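Local coordinates for proton-dependent oligopeptide transporter family protein (Xanthomonas campestris, PDB 6EI3) that probably carries small peptides across the membrane together with protons, as a POT-family member of the major facilitator superfamily, captured here in an auto-inhibited state, at residues 124-128 and 192-196; 14-18 and 86-90; 346-351 and 408-412. One frame throughout, in Å; residues are numbered along the deposited sequence.

Contact 1 (124-128 and 192-196); sequences FMVDQ and RYVRV
F124 holds its CG anti to the backbone N (chi1 -173°), which swings the phenyl ring off the helix toward Y193, whereas Q128 keeps CG beside its backbone N and bends again about the CB-CG bond, curling its amide back toward V194. The two rings form a T-shaped pair: the edge of F124 meets the face of Y193, with centroids 5.0 Å apart and planes at 75°. CE2 of F124 hangs over the centre of the tyrosine ring, and its CZ comes within 3.5 Å of Y193 CG. Glutamine suits position 128 because one amide offers an acceptor beside a donor. Q128 OE1 takes the N-H of V194 at 2.8 Å in a practically straight bond (178°) on an in-plane lone pair. Q128 NE2 in turn donates to V194 O at 3.2 Å, so both backbone polar groups of the loop residue are met. The other amide hydrogen goes to the helix carbonyl, with NE2 2.9 Å from F124 O, and fixes the rotation of the group over the face of the F124 ring. V194 lays CG1 against the backbone O of D127, 3.3 Å away. Water 1 donates to D127 OD2 (2.7 Å) and to V194 O while accepting from V196 N, bridging an aspartate that also forms a salt bridge with K75. The contact thus ties the loop after helix 168-188 to helix 121-127 and Q128, with K75, Y76 and I79 of helix 62-95 against F124, and I7 of helix 4-22 touching the side chains of F124 and Y193.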
loop_
_atom_site.group_PDB
_atom_site.type_symbol
_atom_site.label_atom_id
_atom_site.label_comp_id
_atom_site.label_asym_id
_atom_site.label_seq_id
_atom_site.Cartn_x
_atom_site.Cartn_y
_atom_site.Cartn_z
ATOM N N PHE A 124 15.317 -11.071 -4.599
ATOM C CA PHE A 124 15.775 -12.382 -5.108
ATOM C C PHE A 124 16.138 -12.279 -6.582
ATOM O O PHE A 124 17.043 -12.968 -7.043
ATOM C CB PHE A 124 14.692 -13.453 -4.896
ATOM C CG PHE A 124 15.101 -14.872 -5.227
ATOM C CD1 PHE A 124 16.058 -15.535 -4.464
ATOM C CD2 PHE A 124 14.447 -15.583 -6.229
ATOM C CE1 PHE A 124 16.405 -16.859 -4.740
ATOM C CE2 PHE A 124 14.816 -16.897 -6.528
ATOM C CZ PHE A 124 15.770 -17.536 -5.761
ATOM N N MET A 125 15.414 -11.435 -7.333
ATOM C CA MET A 125 15.713 -11.224 -8.757
ATOM C C MET A 125 17.118 -10.589 -8.904
ATOM O O MET A 125 17.891 -11.022 -9.752
ATOM C CB MET A 125 14.641 -10.320 -9.401
ATOM C CG MET A 125 14.878 -10.080 -10.895
ATOM S SD MET A 125 15.975 -8.663 -11.195
ATOM C CE MET A 125 14.828 -7.274 -10.815
ATOM N N VAL A 126 17.408 -9.515 -8.135
ATOM C CA VAL A 126 18.710 -8.816 -8.193
ATOM C C VAL A 126 19.871 -9.806 -7.868
ATOM O O VAL A 126 20.904 -9.765 -8.534
ATOM C CB VAL A 126 18.738 -7.539 -7.303
ATOM C CG1 VAL A 126 20.094 -6.829 -7.373
ATOM C CG2 VAL A 126 17.623 -6.575 -7.686
ATOM N N ASP A 127 19.651 -10.736 -6.903
ATOM C CA ASP A 127 20.613 -11.787 -6.495
ATOM C C ASP A 127 21.056 -12.664 -7.672
ATOM O O ASP A 127 22.118 -13.251 -7.604
ATOM C CB ASP A 127 19.978 -12.733 -5.443
ATOM C CG ASP A 127 19.780 -12.155 -4.055
ATOM O OD1 ASP A 127 20.275 -11.033 -3.798
ATOM O OD2 ASP A 127 19.118 -12.825 -3.220
ATOM N N GLN A 128 20.228 -12.791 -8.722
ATOM C CA GLN A 128 20.537 -13.645 -9.875
ATOM C C GLN A 128 21.650 -13.105 -10.761
ATOM O O GLN A 128 22.195 -13.863 -11.559
ATOM C CB GLN A 128 19.279 -13.954 -10.696
ATOM C CG GLN A 128 18.115 -14.530 -9.863
ATOM C CD GLN A 128 18.557 -15.653 -8.956
ATOM O OE1 GLN A 128 19.163 -16.629 -9.399
ATOM N NE2 GLN A 128 18.319 -15.505 -7.651
ATOM N N ARG A 192 18.385 -23.668 -10.834
ATOM C CA ARG A 192 19.165 -22.638 -11.528
ATOM C C ARG A 192 19.405 -21.382 -10.674
ATOM O O ARG A 192 20.294 -20.599 -11.006
ATOM C CB ARG A 192 18.418 -22.212 -12.813
ATOM C CG ARG A 192 18.195 -23.314 -13.849
ATOM C CD ARG A 192 17.517 -22.723 -15.074
ATOM N NE ARG A 192 16.925 -23.741 -15.945
ATOM C CZ ARG A 192 16.872 -23.658 -17.271
ATOM N NH1 ARG A 192 17.388 -22.608 -17.900
ATOM N NH2 ARG A 192 16.310 -24.628 -17.979
ATOM N N TYR A 193 18.612 -21.164 -9.608
ATOM C CA TYR A 193 18.772 -19.940 -8.814
ATOM C C TYR A 193 20.057 -19.813 -8.016
ATOM O O TYR A 193 20.602 -20.803 -7.521
ATOM C CB TYR A 193 17.604 -19.725 -7.856
ATOM C CG TYR A 193 16.244 -19.658 -8.512
ATOM C CD1 TYR A 193 16.038 -18.905 -9.665
ATOM C CD2 TYR A 193 15.156 -20.337 -7.970
ATOM C CE1 TYR A 193 14.782 -18.852 -10.277
ATOM C CE2 TYR A 193 13.893 -20.253 -8.542
ATOM C CZ TYR A 193 13.714 -19.525 -9.707
ATOM O OH TYR A 193 12.477 -19.487 -10.287
ATOM N N VAL A 194 20.489 -18.547 -7.856
ATOM C CA VAL A 194 21.554 -18.099 -6.976
ATOM C C VAL A 194 20.860 -17.971 -5.599
ATOM O O VAL A 194 19.849 -17.273 -5.501
ATOM C CB VAL A 194 22.159 -16.739 -7.449
ATOM C CG1 VAL A 194 23.160 -16.188 -6.416
ATOM C CG2 VAL A 194 22.842 -16.905 -8.817
ATOM N N ARG A 195 21.387 -18.651 -4.542
ATOM C CA ARG A 195 20.783 -18.561 -3.199
ATOM C C ARG A 195 21.862 -17.992 -2.290
ATOM O O ARG A 195 22.761 -18.714 -1.845
ATOM C CB ARG A 195 20.241 -19.919 -2.711
ATOM C CG ARG A 195 19.127 -20.462 -3.585
ATOM C CD ARG A 195 18.567 -21.776 -3.092
ATOM N NE ARG A 195 17.937 -22.511 -4.192
ATOM C CZ ARG A 195 17.147 -23.569 -4.039
ATOM N NH1 ARG A 195 16.855 -24.017 -2.829
ATOM N NH2 ARG A 195 16.629 -24.175 -5.101
ATOM N N VAL A 196 21.815 -16.667 -2.097
ATOM C CA VAL A 196 22.870 -15.929 -1.369
ATOM C C VAL A 196 22.840 -16.202 0.144
ATOM O O VAL A 196 21.803 -16.635 0.641
ATOM C CB VAL A 196 22.839 -14.406 -1.694
ATOM C CG1 VAL A 196 23.035 -14.151 -3.185
ATOM C CG2 VAL A 196 21.549 -13.742 -1.184
HETATM O O HOH W 1 19.290 -15.501 -3.203
#

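Contact 2 (14-18 and 86-90); sequences ERFSF and YCAGH
E14 reaches Y86 with its carboxylate: CG stands anti to the backbone N and the chain folds at chi2 (-80°), which sets OE2 beside the edge of the tyrosine ring. The Y86 hydroxyl donates to E14 OE2 at 2.7 Å, arriving on the anti side and somewhat out of the carboxylate plane. R15 starts out facing away from the other helix but curls back and grips the same carboxylate side-on. Its NE lies 2.8 Å from E14 OE1, and its NH2 gives E14 OE2 an almost straight bond (176°) on the syn lone pair. Arginine suits this place, since its two parallel N-H groups match the two oxygens and fix the rotation of the carboxylate. S17, a short polar side chain, accepts from water 2 with OG at 2.7 Å and is also hydrogen-bonded to P175 O of helix 168-188. That water donates to Y86 OH at 2.8 Å and is hydrogen-bonded to H90 NE2 in the imidazole plane. F18 closes the row, its CB 3.6 Å from Y86 OH. The short segments run at 35° to each other, their axes well apart, so long side chains and a water span the gap. The result is a buried hydrogen-bond chain from H90 through water and Y86 to E14 and R15; these last two belong to the family's ExxER motif, which in related transporters is linked to proton coupling.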
loop_
_atom_site.group_PDB
_atom_site.type_symbol
_atom_site.label_atom_id
_atom_site.label_comp_id
_atom_site.label_asym_id
_atom_site.label_seq_id
_atom_site.Cartn_x
_atom_site.Cartn_y
_atom_site.Cartn_z
ATOM N N GLU A 14 1.505 -13.878 -10.818
ATOM C CA GLU A 14 1.111 -13.451 -9.471
ATOM C C GLU A 14 0.464 -12.057 -9.474
ATOM O O GLU A 14 -0.513 -11.852 -8.774
ATOM C CB GLU A 14 2.301 -13.528 -8.475
ATOM C CG GLU A 14 1.953 -13.141 -7.034
ATOM C CD GLU A 14 1.882 -11.656 -6.716
ATOM O OE1 GLU A 14 2.563 -10.877 -7.411
ATOM O OE2 GLU A 14 1.127 -11.262 -5.799
ATOM N N ARG A 15 1.011 -11.102 -10.234
ATOM C CA ARG A 15 0.461 -9.748 -10.278
ATOM C C ARG A 15 -0.910 -9.721 -10.948
ATOM O O ARG A 15 -1.807 -9.033 -10.466
ATOM C CB ARG A 15 1.436 -8.733 -10.942
ATOM C CG ARG A 15 2.710 -8.408 -10.105
ATOM C CD ARG A 15 2.481 -7.476 -8.908
ATOM N NE ARG A 15 1.921 -8.217 -7.771
ATOM C CZ ARG A 15 1.244 -7.690 -6.760
ATOM N NH1 ARG A 15 1.050 -6.376 -6.692
ATOM N NH2 ARG A 15 0.755 -8.473 -5.802
ATOM N N PHE A 16 -1.072 -10.460 -12.052
ATOM C CA PHE A 16 -2.361 -10.507 -12.744
ATOM C C PHE A 16 -3.403 -11.106 -11.782
ATOM O O PHE A 16 -4.512 -10.582 -11.662
ATOM C CB PHE A 16 -2.271 -11.324 -14.051
ATOM C CG PHE A 16 -3.535 -11.283 -14.898
ATOM C CD1 PHE A 16 -4.649 -12.037 -14.554
ATOM C CD2 PHE A 16 -3.601 -10.494 -16.040
ATOM C CE1 PHE A 16 -5.815 -12.009 -15.343
ATOM C CE2 PHE A 16 -4.763 -10.470 -16.828
ATOM C CZ PHE A 16 -5.861 -11.221 -16.468
ATOM N N SER A 17 -3.020 -12.189 -11.093
ATOM C CA SER A 17 -3.852 -12.889 -10.125
ATOM C C SER A 17 -4.284 -11.969 -8.967
ATOM O O SER A 17 -5.463 -11.934 -8.609
ATOM C CB SER A 17 -3.102 -14.104 -9.592
ATOM O OG SER A 17 -3.828 -14.766 -8.574
ATOM N N PHE A 18 -3.338 -11.228 -8.395
ATOM C CA PHE A 18 -3.623 -10.336 -7.270
ATOM C C PHE A 18 -4.638 -9.285 -7.656
ATOM O O PHE A 18 -5.644 -9.144 -6.972
ATOM C CB PHE A 18 -2.344 -9.663 -6.733
ATOM C CG PHE A 18 -2.641 -8.709 -5.594
ATOM C CD1 PHE A 18 -2.760 -9.174 -4.289
ATOM C CD2 PHE A 18 -2.851 -7.352 -5.837
ATOM C CE1 PHE A 18 -3.098 -8.299 -3.245
ATOM C CE2 PHE A 18 -3.165 -6.474 -4.790
ATOM C CZ PHE A 18 -3.292 -6.953 -3.502
ATOM N N TYR A 86 -0.581 -18.845 -0.215
ATOM C CA TYR A 86 -1.235 -17.927 -1.128
ATOM C C TYR A 86 -2.208 -18.733 -2.015
ATOM O O TYR A 86 -3.382 -18.361 -2.124
ATOM C CB TYR A 86 -0.122 -17.239 -1.927
ATOM C CG TYR A 86 -0.398 -15.925 -2.624
ATOM C CD1 TYR A 86 -1.697 -15.555 -2.980
ATOM C CD2 TYR A 86 0.648 -15.113 -3.047
ATOM C CE1 TYR A 86 -1.939 -14.404 -3.729
ATOM C CE2 TYR A 86 0.422 -13.984 -3.825
ATOM C CZ TYR A 86 -0.876 -13.618 -4.145
ATOM O OH TYR A 86 -1.071 -12.480 -4.883
ATOM N N CYS A 87 -1.722 -19.862 -2.603
ATOM C CA CYS A 87 -2.494 -20.809 -3.416
ATOM C C CYS A 87 -3.651 -21.398 -2.590
ATOM O O CYS A 87 -4.770 -21.471 -3.084
ATOM C CB CYS A 87 -1.589 -21.918 -3.953
ATOM S SG CYS A 87 -0.515 -21.410 -5.320
ATOM N N ALA A 88 -3.374 -21.822 -1.343
ATOM C CA ALA A 88 -4.366 -22.389 -0.421
ATOM C C ALA A 88 -5.504 -21.388 -0.135
ATOM O O ALA A 88 -6.657 -21.804 -0.030
ATOM C CB ALA A 88 -3.694 -22.823 0.868
ATOM N N GLY A 89 -5.169 -20.088 -0.080
ATOM C CA GLY A 89 -6.131 -19.008 0.105
ATOM C C GLY A 89 -7.068 -18.890 -1.078
ATOM O O GLY A 89 -8.292 -18.787 -0.899
ATOM N N HIS A 90 -6.495 -18.945 -2.303
ATOM C CA HIS A 90 -7.263 -18.924 -3.551
ATOM C C HIS A 90 -8.193 -20.132 -3.632
ATOM O O HIS A 90 -9.344 -19.963 -4.014
ATOM C CB HIS A 90 -6.359 -18.863 -4.774
ATOM C CG HIS A 90 -5.913 -17.487 -5.122
ATOM N ND1 HIS A 90 -6.786 -16.563 -5.661
ATOM C CD2 HIS A 90 -4.682 -16.937 -5.048
ATOM C CE1 HIS A 90 -6.076 -15.468 -5.860
ATOM N NE2 HIS A 90 -4.798 -15.648 -5.504
HETATM O O HOH W 2 -3.266 -13.494 -6.301
#

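Contact 3 (346-351 and 408-412); sequences NNLVLY and FGEVL
N346 and L350 press on the rim of the F408 ring, and this is the close-packed part of the contact, although L350 and F408 are partly exposed. N346 OD1 lies 3.4 Å from F408 CE1, near the ring plane, with amide and ring planes almost perpendicular at 85°; the carbonyl oxygen therefore faces the slightly positive C-H edge. Alongside, L350 CD2 touches F408 CZ at 3.5 Å. The CG1 methyl of V411 abuts the amide from its other end, 3.5 Å from N346 ND2. That nitrogen donates to Y351 OH at 3.2 Å, so asparagine can sit among apolar groups with its amide held in place. A wider pi-type turn, closed by the bond from Y351 N to N346 O, brings these two residues together, and the tyrosine ring lies over N346 CB. The looser part, still buried, is at the phenol, where L412 CD2 comes within 3.4 Å of Y351 OH. No hydrogen bond joins the segments directly; water 3, 2.7 Å from Y351 OH, donates to V411 O. The short segments cross at -102° with axes 13.0 Å apart, so long side chains bridge them; L342 and I343 of helix 334-357 also touch F408 and V411. From helix 363-389, F373 meets F408 edge-to-face and touches L412, while R366 makes a cation-pi contact with Y351. E410 packs on F302 and F306 of helix 281-306.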
loop_
_atom_site.group_PDB
_atom_site.type_symbol
_atom_site.label_atom_id
_atom_site.label_comp_id
_atom_site.label_asym_id
_atom_site.label_seq_id
_atom_site.Cartn_x
_atom_site.Cartn_y
_atom_site.Cartn_z
ATOM N N ASN A 346 4.786 13.243 -17.572
ATOM C CA ASN A 346 5.464 14.046 -16.548
ATOM C C ASN A 346 6.996 14.081 -16.785
ATOM O O ASN A 346 7.578 15.160 -16.778
ATOM C CB ASN A 346 5.108 13.564 -15.132
ATOM C CG ASN A 346 3.681 13.823 -14.695
ATOM O OD1 ASN A 346 2.791 14.115 -15.493
ATOM N ND2 ASN A 346 3.427 13.753 -13.396
ATOM N N ASN A 347 7.611 12.931 -17.094
ATOM C CA ASN A 347 9.057 12.818 -17.345
ATOM C C ASN A 347 9.566 13.514 -18.609
ATOM O O ASN A 347 10.649 14.097 -18.571
ATOM C CB ASN A 347 9.495 11.349 -17.359
ATOM C CG ASN A 347 9.570 10.714 -15.993
ATOM O OD1 ASN A 347 9.417 11.369 -14.955
ATOM N ND2 ASN A 347 9.852 9.419 -15.963
ATOM N N LEU A 348 8.815 13.436 -19.718
ATOM C CA LEU A 348 9.210 13.977 -21.021
ATOM C C LEU A 348 8.590 15.339 -21.367
ATOM O O LEU A 348 9.135 16.045 -22.219
ATOM C CB LEU A 348 8.867 12.951 -22.127
ATOM C CG LEU A 348 9.871 11.825 -22.429
ATOM C CD1 LEU A 348 10.018 10.849 -21.271
ATOM C CD2 LEU A 348 9.446 11.048 -23.663
ATOM N N VAL A 349 7.448 15.698 -20.749
ATOM C CA VAL A 349 6.765 16.958 -21.084
ATOM C C VAL A 349 6.643 17.924 -19.889
ATOM O O VAL A 349 7.179 19.027 -19.971
ATOM C CB VAL A 349 5.378 16.726 -21.773
ATOM C CG1 VAL A 349 4.735 18.045 -22.200
ATOM C CG2 VAL A 349 5.487 15.772 -22.961
ATOM N N LEU A 350 5.909 17.536 -18.819
ATOM C CA LEU A 350 5.612 18.397 -17.669
ATOM C C LEU A 350 6.833 18.840 -16.841
ATOM O O LEU A 350 6.953 20.036 -16.595
ATOM C CB LEU A 350 4.544 17.780 -16.756
ATOM C CG LEU A 350 4.004 18.671 -15.622
ATOM C CD1 LEU A 350 3.388 19.962 -16.157
ATOM C CD2 LEU A 350 3.016 17.922 -14.779
ATOM N N TYR A 351 7.684 17.903 -16.371
ATOM C CA TYR A 351 8.868 18.259 -15.565
ATOM C C TYR A 351 9.849 19.090 -16.389
ATOM O O TYR A 351 10.124 20.214 -15.953
ATOM C CB TYR A 351 9.539 17.056 -14.864
ATOM C CG TYR A 351 8.617 16.230 -13.988
ATOM C CD1 TYR A 351 7.518 16.806 -13.350
ATOM C CD2 TYR A 351 8.864 14.878 -13.764
ATOM C CE1 TYR A 351 6.650 16.046 -12.570
ATOM C CE2 TYR A 351 8.016 14.111 -12.960
ATOM C CZ TYR A 351 6.915 14.702 -12.361
ATOM O OH TYR A 351 6.074 13.954 -11.577
ATOM N N PHE A 408 -2.852 11.085 -11.568
ATOM C CA PHE A 408 -1.887 12.183 -11.670
ATOM C C PHE A 408 -1.246 12.373 -10.282
ATOM O O PHE A 408 -0.016 12.411 -10.178
ATOM C CB PHE A 408 -2.543 13.491 -12.176
ATOM C CG PHE A 408 -1.564 14.613 -12.453
ATOM C CD1 PHE A 408 -0.533 14.452 -13.378
ATOM C CD2 PHE A 408 -1.718 15.856 -11.849
ATOM C CE1 PHE A 408 0.354 15.505 -13.658
ATOM C CE2 PHE A 408 -0.825 16.903 -12.122
ATOM C CZ PHE A 408 0.198 16.719 -13.024
ATOM N N GLY A 409 -2.073 12.380 -9.234
ATOM C CA GLY A 409 -1.586 12.480 -7.863
ATOM C C GLY A 409 -0.649 11.337 -7.510
ATOM O O GLY A 409 0.437 11.570 -6.976
ATOM N N GLU A 410 -1.039 10.097 -7.863
ATOM C CA GLU A 410 -0.246 8.884 -7.629
ATOM C C GLU A 410 1.157 8.988 -8.236
ATOM O O GLU A 410 2.130 8.743 -7.534
ATOM C CB GLU A 410 -0.966 7.649 -8.187
ATOM C CG GLU A 410 -0.141 6.376 -8.060
ATOM C CD GLU A 410 -0.604 5.169 -8.847
ATOM O OE1 GLU A 410 -1.552 5.289 -9.655
ATOM O OE2 GLU A 410 -0.023 4.085 -8.632
ATOM N N VAL A 411 1.251 9.357 -9.530
ATOM C CA VAL A 411 2.518 9.527 -10.250
ATOM C C VAL A 411 3.396 10.604 -9.558
ATOM O O VAL A 411 4.613 10.429 -9.458
ATOM C CB VAL A 411 2.260 9.825 -11.765
ATOM C CG1 VAL A 411 3.498 10.373 -12.452
ATOM C CG2 VAL A 411 1.749 8.578 -12.495
ATOM N N LEU A 412 2.760 11.655 -9.015
ATOM C CA LEU A 412 3.450 12.739 -8.314
ATOM C C LEU A 412 3.921 12.348 -6.902
ATOM O O LEU A 412 5.005 12.770 -6.507
ATOM C CB LEU A 412 2.567 13.990 -8.223
ATOM C CG LEU A 412 2.326 14.810 -9.492
ATOM C CD1 LEU A 412 1.206 15.838 -9.252
ATOM C CD2 LEU A 412 3.590 15.550 -9.932
HETATM O O HOH W 3 6.942 11.645 -10.430
#

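How the contacts relate
Contacts 1 and 2 have centres 22 Å apart and nearest atoms about 12 Å apart, yet they share helices: 14-18 and 86-90 lie on helices 4-22 and 62-95, whose residues I7 and K75 also border contact 1. Contact 3 stands farther off, its centre 33 Å from that of contact 1 and 31 Å from that of contact 2, in the later part of the chain. Bound monoacylglycerols lie near all three: about 9 Å from the side chains of Y193 and S17 and about 7 Å from that of F408, while L348 touches one directly. Of the three, contact 2 alone includes residues of the motif that related transporters link to proton coupling.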